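PDB 6QBT: HTLV-2 integrase catalytic core domain from Human T-cell leukemia virus 2, which probably catalyses, as the catalytic core of the viral integrase, the magnesium-dependent joining of viral DNA to the host genome. Local coordinates for residues Thr108-Tyr119 against Leu128-Leu139. Sequence-based numbering, arbitrary orientation.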
loop_
_atom_site.group_PDB
_atom_site.type_symbol
_atom_site.label_atom_id
_atom_site.label_comp_id
_atom_site.label_asym_id
_atom_site.label_seq_id
_atom_site.Cartn_x
_atom_site.Cartn_y
_atom_site.Cartn_z
ATOM N N THR A 108 -12.789 19.186 -5.678
ATOM C CA THR A 108 -11.714 18.259 -5.373
ATOM C C THR A 108 -10.541 18.334 -6.398
ATOM O O THR A 108 -9.377 18.351 -6.004
ATOM C CB THR A 108 -12.211 16.801 -5.259
ATOM O OG1 THR A 108 -13.202 16.720 -4.228
ATOM C CG2 THR A 108 -11.046 15.871 -4.895
ATOM N N ASN A 109 -10.854 18.409 -7.689
ATOM C CA ASN A 109 -9.850 18.680 -8.726
ATOM C C ASN A 109 -8.991 19.869 -8.370
ATOM O O ASN A 109 -7.763 19.779 -8.424
ATOM C CB ASN A 109 -10.492 18.970 -10.077
ATOM C CG ASN A 109 -11.159 17.746 -10.699
ATOM O OD1 ASN A 109 -10.931 16.606 -10.284
ATOM N ND2 ASN A 109 -11.974 17.982 -11.718
ATOM N N GLY A 110 -9.640 20.966 -7.993
ATOM C CA GLY A 110 -8.954 22.222 -7.691
ATOM C C GLY A 110 -8.043 22.088 -6.488
ATOM O O GLY A 110 -6.935 22.602 -6.478
ATOM N N ILE A 111 -8.488 21.361 -5.474
ATOM C CA ILE A 111 -7.669 21.192 -4.283
ATOM C C ILE A 111 -6.450 20.295 -4.620
ATOM O O ILE A 111 -5.285 20.603 -4.242
ATOM C CB ILE A 111 -8.506 20.635 -3.106
ATOM C CG1 ILE A 111 -9.599 21.648 -2.729
ATOM C CG2 ILE A 111 -7.618 20.326 -1.898
ATOM C CD1 ILE A 111 -10.781 21.029 -2.028
ATOM N N ILE A 112 -6.718 19.219 -5.366
ATOM C CA ILE A 112 -5.651 18.349 -5.861
ATOM C C ILE A 112 -4.620 19.155 -6.650
ATOM O O ILE A 112 -3.436 19.102 -6.314
ATOM C CB ILE A 112 -6.194 17.184 -6.709
ATOM C CG1 ILE A 112 -6.963 16.211 -5.820
ATOM C CG2 ILE A 112 -5.055 16.454 -7.420
ATOM C CD1 ILE A 112 -6.096 15.543 -4.753
ATOM N N LYS A 113 -5.075 19.930 -7.642
ATOM C CA LYS A 113 -4.162 20.684 -8.480
ATOM C C LYS A 113 -3.345 21.707 -7.704
ATOM O O LYS A 113 -2.164 21.872 -7.989
ATOM C CB LYS A 113 -4.877 21.322 -9.677
ATOM C CG LYS A 113 -5.359 20.276 -10.676
ATOM C CD LYS A 113 -6.032 20.887 -11.896
ATOM C CE LYS A 113 -6.642 19.757 -12.736
ATOM N NZ LYS A 113 -7.419 20.202 -13.931
ATOM N N ASN A 114 -3.940 22.362 -6.712
ATOM C CA ASN A 114 -3.173 23.298 -5.881
ATOM C C ASN A 114 -2.089 22.580 -5.076
ATOM O O ASN A 114 -0.977 23.096 -4.975
ATOM C CB ASN A 114 -4.061 24.133 -4.960
ATOM C CG ASN A 114 -4.709 25.317 -5.678
ATOM O OD1 ASN A 114 -4.864 25.343 -6.910
ATOM N ND2 ASN A 114 -5.095 26.308 -4.906
ATOM N N LEU A 115 -2.389 21.393 -4.528
ATOM C CA LEU A 115 -1.379 20.638 -3.780
ATOM C C LEU A 115 -0.293 20.111 -4.722
ATOM O O LEU A 115 0.908 20.220 -4.420
ATOM C CB LEU A 115 -2.011 19.485 -2.989
ATOM C CG LEU A 115 -2.719 19.909 -1.694
ATOM C CD1 LEU A 115 -3.596 18.774 -1.179
ATOM C CD2 LEU A 115 -1.726 20.389 -0.635
ATOM N N LEU A 116 -0.722 19.578 -5.862
ATOM C CA LEU A 116 0.184 19.120 -6.917
ATOM C C LEU A 116 1.166 20.221 -7.371
ATOM O O LEU A 116 2.380 19.980 -7.461
ATOM C CB LEU A 116 -0.648 18.626 -8.102
ATOM C CG LEU A 116 -0.036 17.933 -9.307
ATOM C CD1 LEU A 116 0.622 16.626 -8.908
ATOM C CD2 LEU A 116 -1.137 17.637 -10.304
ATOM N N ASN A 117 0.659 21.425 -7.626
ATOM C CA ASN A 117 1.530 22.559 -7.972
ATOM C C ASN A 117 2.510 22.930 -6.864
ATOM O O ASN A 117 3.679 23.214 -7.129
ATOM C CB ASN A 117 0.708 23.793 -8.346
ATOM C CG ASN A 117 -0.052 23.617 -9.648
ATOM O OD1 ASN A 117 0.296 22.790 -10.489
ATOM N ND2 ASN A 117 -1.093 24.397 -9.823
ATOM N N LYS A 118 2.041 22.918 -5.625
ATOM C CA LYS A 118 2.890 23.269 -4.502
ATOM C C LYS A 118 4.019 22.251 -4.382
ATOM O O LYS A 118 5.180 22.621 -4.261
ATOM C CB LYS A 118 2.068 23.323 -3.238
ATOM C CG LYS A 118 2.838 23.851 -2.032
ATOM C CD LYS A 118 2.640 22.951 -0.804
ATOM C CE LYS A 118 3.614 23.276 0.330
ATOM N NZ LYS A 118 3.936 22.017 1.078
ATOM N N TYR A 119 3.687 20.962 -4.458
ATOM C CA TYR A 119 4.718 19.922 -4.385
ATOM C C TYR A 119 5.705 19.942 -5.574
ATOM O O TYR A 119 6.887 19.614 -5.401
ATOM C CB TYR A 119 4.093 18.521 -4.194
ATOM C CG TYR A 119 3.607 18.279 -2.776
ATOM C CD1 TYR A 119 4.500 18.303 -1.688
ATOM C CD2 TYR A 119 2.259 18.019 -2.515
ATOM C CE1 TYR A 119 4.053 18.089 -0.390
ATOM C CE2 TYR A 119 1.806 17.811 -1.220
ATOM C CZ TYR A 119 2.703 17.848 -0.165
ATOM O OH TYR A 119 2.222 17.640 1.105
ATOM N N LEU A 128 6.720 13.991 -11.689
ATOM C CA LEU A 128 5.282 14.269 -11.500
ATOM C C LEU A 128 4.539 13.276 -10.587
ATOM O O LEU A 128 3.702 13.669 -9.773
ATOM C CB LEU A 128 4.591 14.295 -12.872
ATOM C CG LEU A 128 3.070 14.486 -12.937
ATOM C CD1 LEU A 128 2.696 15.764 -12.200
ATOM C CD2 LEU A 128 2.558 14.519 -14.377
ATOM N N ASP A 129 4.826 11.991 -10.743
ATOM C CA ASP A 129 4.179 10.955 -9.927
ATOM C C ASP A 129 4.352 11.134 -8.438
ATOM O O ASP A 129 3.415 10.937 -7.712
ATOM C CB ASP A 129 4.628 9.548 -10.332
ATOM C CG ASP A 129 3.671 8.910 -11.322
ATOM O OD1 ASP A 129 2.447 8.814 -11.018
ATOM O OD2 ASP A 129 4.133 8.523 -12.407
ATOM N N ASN A 130 5.550 11.523 -8.002
ATOM C CA ASN A 130 5.785 11.876 -6.606
ATOM C C ASN A 130 4.846 12.994 -6.116
ATOM O O ASN A 130 4.312 12.902 -5.017
ATOM C CB ASN A 130 7.219 12.326 -6.374
ATOM C CG ASN A 130 8.235 11.247 -6.672
ATOM O OD1 ASN A 130 8.069 10.481 -7.628
ATOM N ND2 ASN A 130 9.318 11.207 -5.879
ATOM N N ALA A 131 4.656 14.036 -6.916
ATOM C CA ALA A 131 3.858 15.194 -6.497
ATOM C C ALA A 131 2.383 14.833 -6.373
ATOM O O ALA A 131 1.717 15.255 -5.423
ATOM C CB ALA A 131 4.055 16.353 -7.461
ATOM N N ILE A 132 1.912 14.018 -7.318
ATOM C CA ILE A 132 0.557 13.479 -7.346
ATOM C C ILE A 132 0.370 12.670 -6.077
ATOM O O ILE A 132 -0.620 12.839 -5.369
ATOM C CB ILE A 132 0.364 12.521 -8.570
ATOM C CG1 ILE A 132 0.515 13.265 -9.923
ATOM C CG2 ILE A 132 -0.943 11.730 -8.504
ATOM C CD1 ILE A 132 -0.734 13.955 -10.421
ATOM N N ASN A 133 1.332 11.791 -5.781
ATOM C CA ASN A 133 1.201 10.891 -4.627
ATOM C C ASN A 133 1.101 11.695 -3.323
ATOM O O ASN A 133 0.192 11.491 -2.503
ATOM C CB ASN A 133 2.363 9.901 -4.557
ATOM C CG ASN A 133 2.027 8.690 -3.743
ATOM O OD1 ASN A 133 0.985 8.075 -3.932
ATOM N ND2 ASN A 133 2.873 8.355 -2.808
ATOM N N LYS A 134 2.011 12.637 -3.160
ATOM C CA LYS A 134 2.038 13.443 -1.957
ATOM C C LYS A 134 0.800 14.348 -1.879
ATOM O O LYS A 134 0.248 14.531 -0.809
ATOM C CB LYS A 134 3.317 14.237 -1.887
ATOM C CG LYS A 134 4.526 13.345 -1.703
ATOM C CD LYS A 134 5.783 14.184 -1.599
ATOM C CE LYS A 134 6.144 14.842 -2.925
ATOM N NZ LYS A 134 7.512 15.392 -2.878
ATOM N N ALA A 135 0.318 14.836 -3.019
ATOM C CA ALA A 135 -0.958 15.571 -3.046
ATOM C C ALA A 135 -2.091 14.697 -2.537
ATOM O O ALA A 135 -2.852 15.118 -1.654
ATOM C CB ALA A 135 -1.276 16.105 -4.438
ATOM N N LEU A 136 -2.173 13.488 -3.087
ATOM C CA LEU A 136 -3.210 12.524 -2.723
ATOM C C LEU A 136 -3.249 12.192 -1.207
ATOM O O LEU A 136 -4.286 12.324 -0.533
ATOM C CB LEU A 136 -3.043 11.263 -3.580
ATOM C CG LEU A 136 -3.816 9.997 -3.220
ATOM C CD1 LEU A 136 -5.292 10.311 -3.302
ATOM C CD2 LEU A 136 -3.425 8.818 -4.113
ATOM N N TRP A 137 -2.108 11.790 -0.675
ATOM C CA TRP A 137 -2.027 11.422 0.731
ATOM C C TRP A 137 -2.187 12.627 1.661
ATOM O O TRP A 137 -2.839 12.520 2.716
ATOM C CB TRP A 137 -0.742 10.638 1.012
ATOM C CG TRP A 137 -0.853 9.266 0.469
ATOM C CD1 TRP A 137 -0.457 8.832 -0.755
ATOM C CD2 TRP A 137 -1.435 8.151 1.122
ATOM N NE1 TRP A 137 -0.741 7.489 -0.903
ATOM C CE2 TRP A 137 -1.361 7.050 0.230
ATOM C CE3 TRP A 137 -2.020 7.971 2.371
ATOM C CZ2 TRP A 137 -1.848 5.783 0.555
ATOM C CZ3 TRP A 137 -2.505 6.733 2.702
ATOM C CH2 TRP A 137 -2.407 5.639 1.793
ATOM N N THR A 138 -1.633 13.764 1.267
ATOM C CA THR A 138 -1.805 14.993 2.019
ATOM C C THR A 138 -3.297 15.360 2.120
ATOM O O THR A 138 -3.792 15.676 3.211
ATOM C CB THR A 138 -0.999 16.172 1.409
ATOM O OG1 THR A 138 0.412 15.889 1.470
ATOM C CG2 THR A 138 -1.267 17.492 2.177
ATOM N N LEU A 139 -4.020 15.326 1.008
ATOM C CA LEU A 139 -5.422 15.707 1.061
ATOM C C LEU A 139 -6.253 14.747 1.946
ATOM O O LEU A 139 -7.068 15.209 2.755
ATOM C CB LEU A 139 -6.010 15.783 -0.347
ATOM C CG LEU A 139 -7.491 16.196 -0.474
ATOM C CD1 LEU A 139 -7.767 17.553 0.160
ATOM C CD2 LEU A 139 -7.871 16.215 -1.937
HETATM O O HOH W 1 6.992 16.849 -5.333
#
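Tyr119 lies across helix 128-139 as a knob in a hole formed by Ala131, Lys134, Ala135 and Thr138. Lys134 CB stands over the centre of one ring face in a CH-pi contact, 3.9 Å from the Tyr119 ring centroid, and a bend at chi3 (-70°) turns the chain back so that Lys134 CE comes to 4.0 Å from Tyr119 CD1. At the far end Tyr119 OH donates to Thr138 OG1 over a short 2.5 Å, the acceptor lying near the ring plane. With chi1 at -63°, OG1 sits beside the backbone N of Thr138 and turns back to donate to Lys134 O (2.7 Å), relaying the tyrosine's bond to the helix backbone. A water joins Tyr119 O to Lys134 NZ, using the ammonium at the end of an otherwise apolar chain.

The remaining contact is aliphatic. Small Ala131 and Ala135 permit an 8.3 Å axis approach; Leu115 CB meets Ala135 CB at 3.8 Å. Leu116 CD1 packs snugly on Ile132 CD1 (3.4 Å), the two side chains lying alongside each other. Leu139 is the reciprocal knob, its forked end spreading CD1 to Ile111 CG2 and CD2 to Ile112 CD1 (3.4 Å).

The helices, 129° apart in direction, pack within the RNase H-like fold of the integrase core. Leu116 and Leu128 reach strand 9-19, and Leu139 rests on Val37 of strand 37-42, while Leu115 and Thr138 meet Tyr87 of a second subunit.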